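Local coordinates for protein 4-methyl-5(B-hydroxyethyl)-thiazole monophosphate biosynthesis enzyme (PDB 3OT1) that is of unknown function but belongs to the DJ-1/PfpI family and may take part in making the thiazole monophosphate unit of thiamin, at residues 27-30 and 31-35; 180-183 and 184-188; 107-110 and 111-115. One frame throughout, in Å; residues are numbered along the deposited sequence.

In the fold
Along the chain the order is interaction 1, interaction 3, interaction 2. Interaction 1 sits on helix 22-34, which links strands 11-16 and 38-43 in a beta-alpha-beta unit; interaction 3 is the exit from strand 106-110 of the same mixed sheet, nearest the middle of the chain; interaction 2 lies on helix 180-187, toward the periphery. The centres of interactions 1 and 2 are about 12 Å apart. Those of interactions 1 and 3 are about 17 Å apart, and those of interactions 2 and 3 about 23 Å. Interactions 1 and 2 touch directly where Ala-35 meets Leu-182 and Val-186. Helix 166-178 packs against all three, lying beside the turn at Cys-111, the probable nucleophile, as well as helices 22-34 and 180-187.

Interaction 1 (27-30 and 31-35); sequences IIVD and TLVRA
Arg-34 lays its aliphatic stem over the backbone of Asp-30, one turn earlier in helix 22-34, with CG of the arginine 3.4 Å from Asp-30 O. From there the stem runs extended and brings Arg-34 NE to 2.8 Å from Asp-30 OD1, a salt bridge within the helix. The aspartate's own torsion contributes: its CG is anti to the backbone N (chi1 -177°), which carries the carboxylate toward the following turn. NE approaches OD1 on the syn side, 21° out of the carboxylate plane, while OD1 lies close to the guanidinium plane. On another side of the helix, Thr-31 OG1 gives its proton to Ile-27 O at 2.8 Å, and the same carbonyl takes the Thr-31 N-H from the opposite face of its plane at 3.0 Å. Apolar pairs follow the same spacing: Ile-28 CG2 rests 3.7 Å from Leu-32 CD1, the two chains side by side, and Val-29 CG1 is 4.2 Å from Val-33 CG2. Val-29, Leu-32 and Val-33 all pack on Val-39 of strand 38-43, whereas Ile-28 and Thr-31 face helix 166-178. Arg-34 NH2 makes a second salt bridge, to an acidic side chain of a neighbouring subunit. Acidic and basic groups of that subunit gather round the pair, so the bridge is probably one part of a mixed-charge cluster at the interface, where the arginine would offset the like charges near Asp-30 OD2.

Interaction 2 (180-183 and 184-188); sequences VELA and QHVAA
His-185 turns the CD2 edge of its ring onto Glu-181 O, an i to i+4 contact in the first turns of helix 180-187. CD2 is 3.0 Å from that oxygen, which lies near the ring plane and also accepts the backbone N-H of His-185 at 3.1 Å. The imidazole gets there because its CG sits beside its own backbone N (chi1 -78°), which tips the ring back toward the preceding turn. Glu-181 runs alongside, fully extended and pointing the same way, with its CG 3.9 Å from His-185 CD2. Beyond them a water bridges the polar ends: it donates to Glu-181 OE2 at 3.0 Å and hydrogen-bonds to His-185 NE2 at 2.9 Å, OE2 and NE2 being themselves 4.3 Å apart. On another side of the helix Leu-182 CD1 meets Val-186 CG2 at 4.0 Å, and both residues press on Ala-35. Ala-183 and Ala-187 are turned inward, wedged between helices 166-178 and 194-201. Gln-184 is steadied from outside, its NE2 hydrogen-bonded to Ser-201 OG, while its CG rests 3.2 Å from Val-180 O.

Interaction 3 (107-110 and 111-115); sequences VAAI and CATPA
Thr-113 is aimed back at the end of strand 106-110, its CB 3.6 Å from Ile-110 O. At the branch the two tips part. OG1 stands beside the backbone N (chi1 -67°), which puts CG2 anti to that N and 3.9 Å from Ala-109 CB. OG1 finds its polar partner outside the turn, in a hydrogen bond to Pro-78 O. The backbone N of Thr-113 makes a weak hydrogen bond of 3.3 Å to Ile-110 O, closing a type II' beta turn from Ile-110 to Thr-113. Cys-111, second in this turn, has the strained backbone of a nucleophile elbow, with phi at +65° and psi at -126°; in DJ-1 relatives and class I glutamine amidotransferases the nucleophilic cysteine occupies this strand-to-helix bend, and Cys-111 is probably its counterpart. Its CB lies 4.1 Å from Ile-110 CG1, and Ile-110 itself packs on Phe-169 and Ala-166 of helix 166-178. Pro-114, in the first turn of helix 113-119, touches the strand end: its CG is 4.0 Å from Ala-109 CB, and its CD lies 3.6 Å from Ile-110 O.

Interaction 1 (27-30 and 31-35)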
loop_
_atom_site.group_PDB
_atom_site.type_symbol
_atom_site.label_atom_id
_atom_site.label_comp_id
_atom_site.label_asym_id
_atom_site.label_seq_id
_atom_site.Cartn_x
_atom_site.Cartn_y
_atom_site.Cartn_z
ATOM N N ILE A 27 -3.443 0.928 1.754
ATOM C CA ILE A 27 -2.682 1.752 2.690
ATOM C C ILE A 27 -3.628 2.514 3.610
ATOM O O ILE A 27 -3.416 2.572 4.826
ATOM C CB ILE A 27 -1.713 2.701 1.966
ATOM C CG1 ILE A 27 -0.563 1.921 1.316
ATOM C CG2 ILE A 27 -1.184 3.804 2.941
ATOM C CD1 ILE A 27 0.260 2.725 0.307
ATOM N N ILE A 28 -4.663 3.119 3.047
ATOM C CA ILE A 28 -5.629 3.856 3.863
ATOM C C ILE A 28 -6.289 2.927 4.867
ATOM O O ILE A 28 -6.327 3.239 6.058
ATOM C CB ILE A 28 -6.679 4.555 2.964
ATOM C CG1 ILE A 28 -6.030 5.663 2.124
ATOM C CG2 ILE A 28 -7.831 5.087 3.805
ATOM C CD1 ILE A 28 -6.813 6.076 0.886
ATOM N N VAL A 29 -6.836 1.819 4.400
ATOM C CA VAL A 29 -7.579 0.947 5.293
ATOM C C VAL A 29 -6.675 0.402 6.407
ATOM O O VAL A 29 -7.007 0.460 7.575
ATOM C CB VAL A 29 -8.235 -0.212 4.506
ATOM C CG1 VAL A 29 -8.816 -1.228 5.464
ATOM C CG2 VAL A 29 -9.315 0.330 3.548
ATOM N N ASP A 30 -5.536 -0.149 6.010
ATOM C CA ASP A 30 -4.612 -0.792 6.952
ATOM C C ASP A 30 -4.154 0.223 8.000
ATOM O O ASP A 30 -4.214 -0.034 9.205
ATOM C CB ASP A 30 -3.451 -1.392 6.136
ATOM C CG ASP A 30 -2.436 -2.154 6.922
ATOM O OD1 ASP A 30 -2.121 -1.836 8.072
ATOM O OD2 ASP A 30 -1.917 -3.114 6.294
ATOM N N THR A 31 -3.702 1.385 7.560
ATOM C CA THR A 31 -3.193 2.385 8.488
ATOM C C THR A 31 -4.256 2.822 9.478
ATOM O O THR A 31 -3.992 2.958 10.677
ATOM C CB THR A 31 -2.584 3.583 7.725
ATOM O OG1 THR A 31 -1.549 3.102 6.857
ATOM C CG2 THR A 31 -1.969 4.604 8.661
ATOM N N LEU A 32 -5.473 3.032 9.003
ATOM C CA LEU A 32 -6.537 3.422 9.919
ATOM C C LEU A 32 -6.913 2.302 10.881
ATOM O O LEU A 32 -7.204 2.590 12.043
ATOM C CB LEU A 32 -7.753 3.900 9.122
ATOM C CG LEU A 32 -7.566 5.194 8.334
ATOM C CD1 LEU A 32 -8.709 5.413 7.343
ATOM C CD2 LEU A 32 -7.432 6.354 9.293
ATOM N N VAL A 33 -6.885 1.052 10.430
ATOM C CA VAL A 33 -7.137 -0.064 11.323
ATOM C C VAL A 33 -6.050 -0.151 12.416
ATOM O O VAL A 33 -6.337 -0.449 13.579
ATOM C CB VAL A 33 -7.300 -1.378 10.521
ATOM C CG1 VAL A 33 -7.291 -2.567 11.450
ATOM C CG2 VAL A 33 -8.594 -1.327 9.703
ATOM N N ARG A 34 -4.811 0.136 12.060
ATOM C CA ARG A 34 -3.730 0.173 13.017
ATOM C C ARG A 34 -3.956 1.195 14.121
ATOM O O ARG A 34 -3.440 1.055 15.235
ATOM C CB ARG A 34 -2.381 0.456 12.335
ATOM C CG ARG A 34 -1.847 -0.722 11.518
ATOM C CD ARG A 34 -0.686 -0.287 10.652
ATOM N NE ARG A 34 -0.052 -1.407 9.962
ATOM C CZ ARG A 34 1.162 -1.896 10.190
ATOM N NH1 ARG A 34 1.958 -1.372 11.106
ATOM N NH2 ARG A 34 1.563 -2.918 9.441
ATOM N N ALA A 35 -4.679 2.251 13.770
ATOM C CA ALA A 35 -5.019 3.333 14.691
ATOM C C ALA A 35 -6.275 3.053 15.496
ATOM O O ALA A 35 -6.726 3.933 16.238
ATOM C CB ALA A 35 -5.172 4.649 13.923
#

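Interaction 2 (180-183 and 184-188)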
loop_
_atom_site.group_PDB
_atom_site.type_symbol
_atom_site.label_atom_id
_atom_site.label_comp_id
_atom_site.label_asym_id
_atom_site.label_seq_id
_atom_site.Cartn_x
_atom_site.Cartn_y
_atom_site.Cartn_z
ATOM N N VAL A 180 -2.264 13.947 17.196
ATOM C CA VAL A 180 -0.950 13.611 16.677
ATOM C C VAL A 180 -0.264 12.518 17.522
ATOM O O VAL A 180 0.538 11.759 16.988
ATOM C CB VAL A 180 -0.073 14.875 16.502
ATOM C CG1 VAL A 180 0.477 15.319 17.831
ATOM C CG2 VAL A 180 1.032 14.623 15.455
ATOM N N GLU A 181 -0.568 12.413 18.813
ATOM C CA GLU A 181 0.075 11.395 19.606
ATOM C C GLU A 181 -0.226 9.983 19.077
ATOM O O GLU A 181 0.677 9.189 18.878
ATOM C CB GLU A 181 -0.323 11.563 21.072
ATOM C CG GLU A 181 0.319 10.553 21.988
ATOM C CD GLU A 181 -0.149 10.706 23.429
ATOM O OE1 GLU A 181 -1.016 11.559 23.699
ATOM O OE2 GLU A 181 0.362 10.013 24.307
ATOM N N LEU A 182 -1.484 9.664 18.838
ATOM C CA LEU A 182 -1.817 8.376 18.269
ATOM C C LEU A 182 -1.169 8.224 16.884
ATOM O O LEU A 182 -0.621 7.160 16.563
ATOM C CB LEU A 182 -3.316 8.196 18.161
ATOM C CG LEU A 182 -3.784 6.860 17.583
ATOM C CD1 LEU A 182 -3.268 5.642 18.365
ATOM C CD2 LEU A 182 -5.275 6.827 17.452
ATOM N N ALA A 183 -1.232 9.253 16.047
ATOM C CA ALA A 183 -0.626 9.162 14.721
ATOM C C ALA A 183 0.863 8.819 14.829
ATOM O O ALA A 183 1.355 7.994 14.071
ATOM C CB ALA A 183 -0.851 10.456 13.944
ATOM N N GLN A 184 1.562 9.450 15.773
ATOM C CA GLN A 184 2.996 9.171 15.961
ATOM C C GLN A 184 3.229 7.732 16.387
ATOM O O GLN A 184 4.176 7.085 15.917
ATOM C CB GLN A 184 3.598 10.100 16.998
ATOM C CG GLN A 184 3.675 11.539 16.557
ATOM C CD GLN A 184 4.081 12.457 17.713
ATOM O OE1 GLN A 184 3.547 12.359 18.831
ATOM N NE2 GLN A 184 5.023 13.335 17.458
ATOM N N HIS A 185 2.391 7.217 17.281
ATOM C CA HIS A 185 2.544 5.860 17.745
ATOM C C HIS A 185 2.277 4.868 16.631
ATOM O O HIS A 185 2.960 3.850 16.553
ATOM C CB HIS A 185 1.632 5.591 18.950
ATOM C CG HIS A 185 2.152 6.146 20.244
ATOM N ND1 HIS A 185 2.735 5.357 21.211
ATOM C CD2 HIS A 185 2.227 7.416 20.704
ATOM C CE1 HIS A 185 3.090 6.110 22.234
ATOM N NE2 HIS A 185 2.809 7.366 21.949
ATOM N N VAL A 186 1.311 5.151 15.757
ATOM C CA VAL A 186 1.013 4.284 14.627
ATOM C C VAL A 186 2.125 4.375 13.571
ATOM O O VAL A 186 2.495 3.381 12.940
ATOM C CB VAL A 186 -0.382 4.635 14.043
ATOM C CG1 VAL A 186 -0.628 3.921 12.694
ATOM C CG2 VAL A 186 -1.456 4.298 15.067
ATOM N N ALA A 187 2.668 5.569 13.381
ATOM C CA ALA A 187 3.712 5.764 12.380
ATOM C C ALA A 187 5.024 5.071 12.711
ATOM O O ALA A 187 5.723 4.616 11.814
ATOM C CB ALA A 187 3.979 7.272 12.166
ATOM N N ALA A 188 5.394 5.000 13.972
ATOM C CA ALA A 188 6.734 4.559 14.326
ATOM C C ALA A 188 7.073 3.174 13.732
ATOM O O ALA A 188 8.129 3.008 13.094
ATOM C CB ALA A 188 6.916 4.594 15.857
HETATM O O HOH W 1 3.232 9.390 23.943
#

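Interaction 3 (107-110 and 111-115)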
loop_
_atom_site.group_PDB
_atom_site.type_symbol
_atom_site.label_atom_id
_atom_site.label_comp_id
_atom_site.label_asym_id
_atom_site.label_seq_id
_atom_site.Cartn_x
_atom_site.Cartn_y
_atom_site.Cartn_z
ATOM N N VAL A 107 -13.653 14.948 5.055
ATOM C CA VAL A 107 -13.595 14.257 3.778
ATOM C C VAL A 107 -12.142 14.313 3.329
ATOM O O VAL A 107 -11.517 15.377 3.339
ATOM C CB VAL A 107 -14.547 14.869 2.757
ATOM C CG1 VAL A 107 -14.338 14.199 1.391
ATOM C CG2 VAL A 107 -15.999 14.742 3.248
ATOM N N ALA A 108 -11.623 13.142 2.957
ATOM C CA ALA A 108 -10.223 12.993 2.573
ATOM C C ALA A 108 -10.176 12.331 1.209
ATOM O O ALA A 108 -10.915 11.392 0.977
ATOM C CB ALA A 108 -9.507 12.134 3.620
ATOM N N ALA A 109 -9.326 12.804 0.317
ATOM C CA ALA A 109 -9.217 12.217 -1.007
ATOM C C ALA A 109 -7.814 12.343 -1.556
ATOM O O ALA A 109 -7.104 13.298 -1.270
ATOM C CB ALA A 109 -10.208 12.880 -1.971
ATOM N N ILE A 110 -7.422 11.382 -2.389
ATOM C CA ILE A 110 -6.067 11.313 -2.889
ATOM C C ILE A 110 -6.044 11.105 -4.393
ATOM O O ILE A 110 -6.972 10.558 -4.981
ATOM C CB ILE A 110 -5.286 10.205 -2.121
ATOM C CG1 ILE A 110 -3.778 10.189 -2.416
ATOM C CG2 ILE A 110 -5.924 8.839 -2.317
ATOM C CD1 ILE A 110 -2.987 9.398 -1.396
ATOM N N CYS A 111 -4.902 11.480 -4.974
ATOM C CA CYS A 111 -4.565 11.135 -6.341
ATOM C C CYS A 111 -5.514 11.775 -7.368
ATOM O O CYS A 111 -5.662 12.990 -7.369
ATOM C CB CYS A 111 -4.509 9.590 -6.380
ATOM S SG CYS A 111 -4.062 8.733 -7.855
ATOM N N ALA A 112 -6.126 10.995 -8.251
ATOM C CA ALA A 112 -6.987 11.562 -9.283
ATOM C C ALA A 112 -8.288 12.136 -8.733
ATOM O O ALA A 112 -8.948 12.927 -9.401
ATOM C CB ALA A 112 -7.297 10.509 -10.369
ATOM N N THR A 113 -8.712 11.687 -7.562
ATOM C CA THR A 113 -10.055 11.980 -7.105
ATOM C C THR A 113 -10.364 13.462 -6.904
ATOM O O THR A 113 -11.418 13.899 -7.307
ATOM C CB THR A 113 -10.377 11.089 -5.897
ATOM O OG1 THR A 113 -10.430 9.743 -6.384
ATOM C CG2 THR A 113 -11.678 11.467 -5.250
ATOM N N PRO A 114 -9.461 14.242 -6.291
ATOM C CA PRO A 114 -9.818 15.676 -6.139
ATOM C C PRO A 114 -10.026 16.347 -7.502
ATOM O O PRO A 114 -10.839 17.268 -7.599
ATOM C CB PRO A 114 -8.625 16.261 -5.377
ATOM C CG PRO A 114 -8.095 15.073 -4.570
ATOM C CD PRO A 114 -8.247 13.913 -5.542
ATOM N N ALA A 115 -9.289 15.929 -8.527
ATOM C CA ALA A 115 -9.431 16.484 -9.884
ATOM C C ALA A 115 -10.679 15.962 -10.594
ATOM O O ALA A 115 -11.517 16.743 -11.065
ATOM C CB ALA A 115 -8.184 16.184 -10.693
#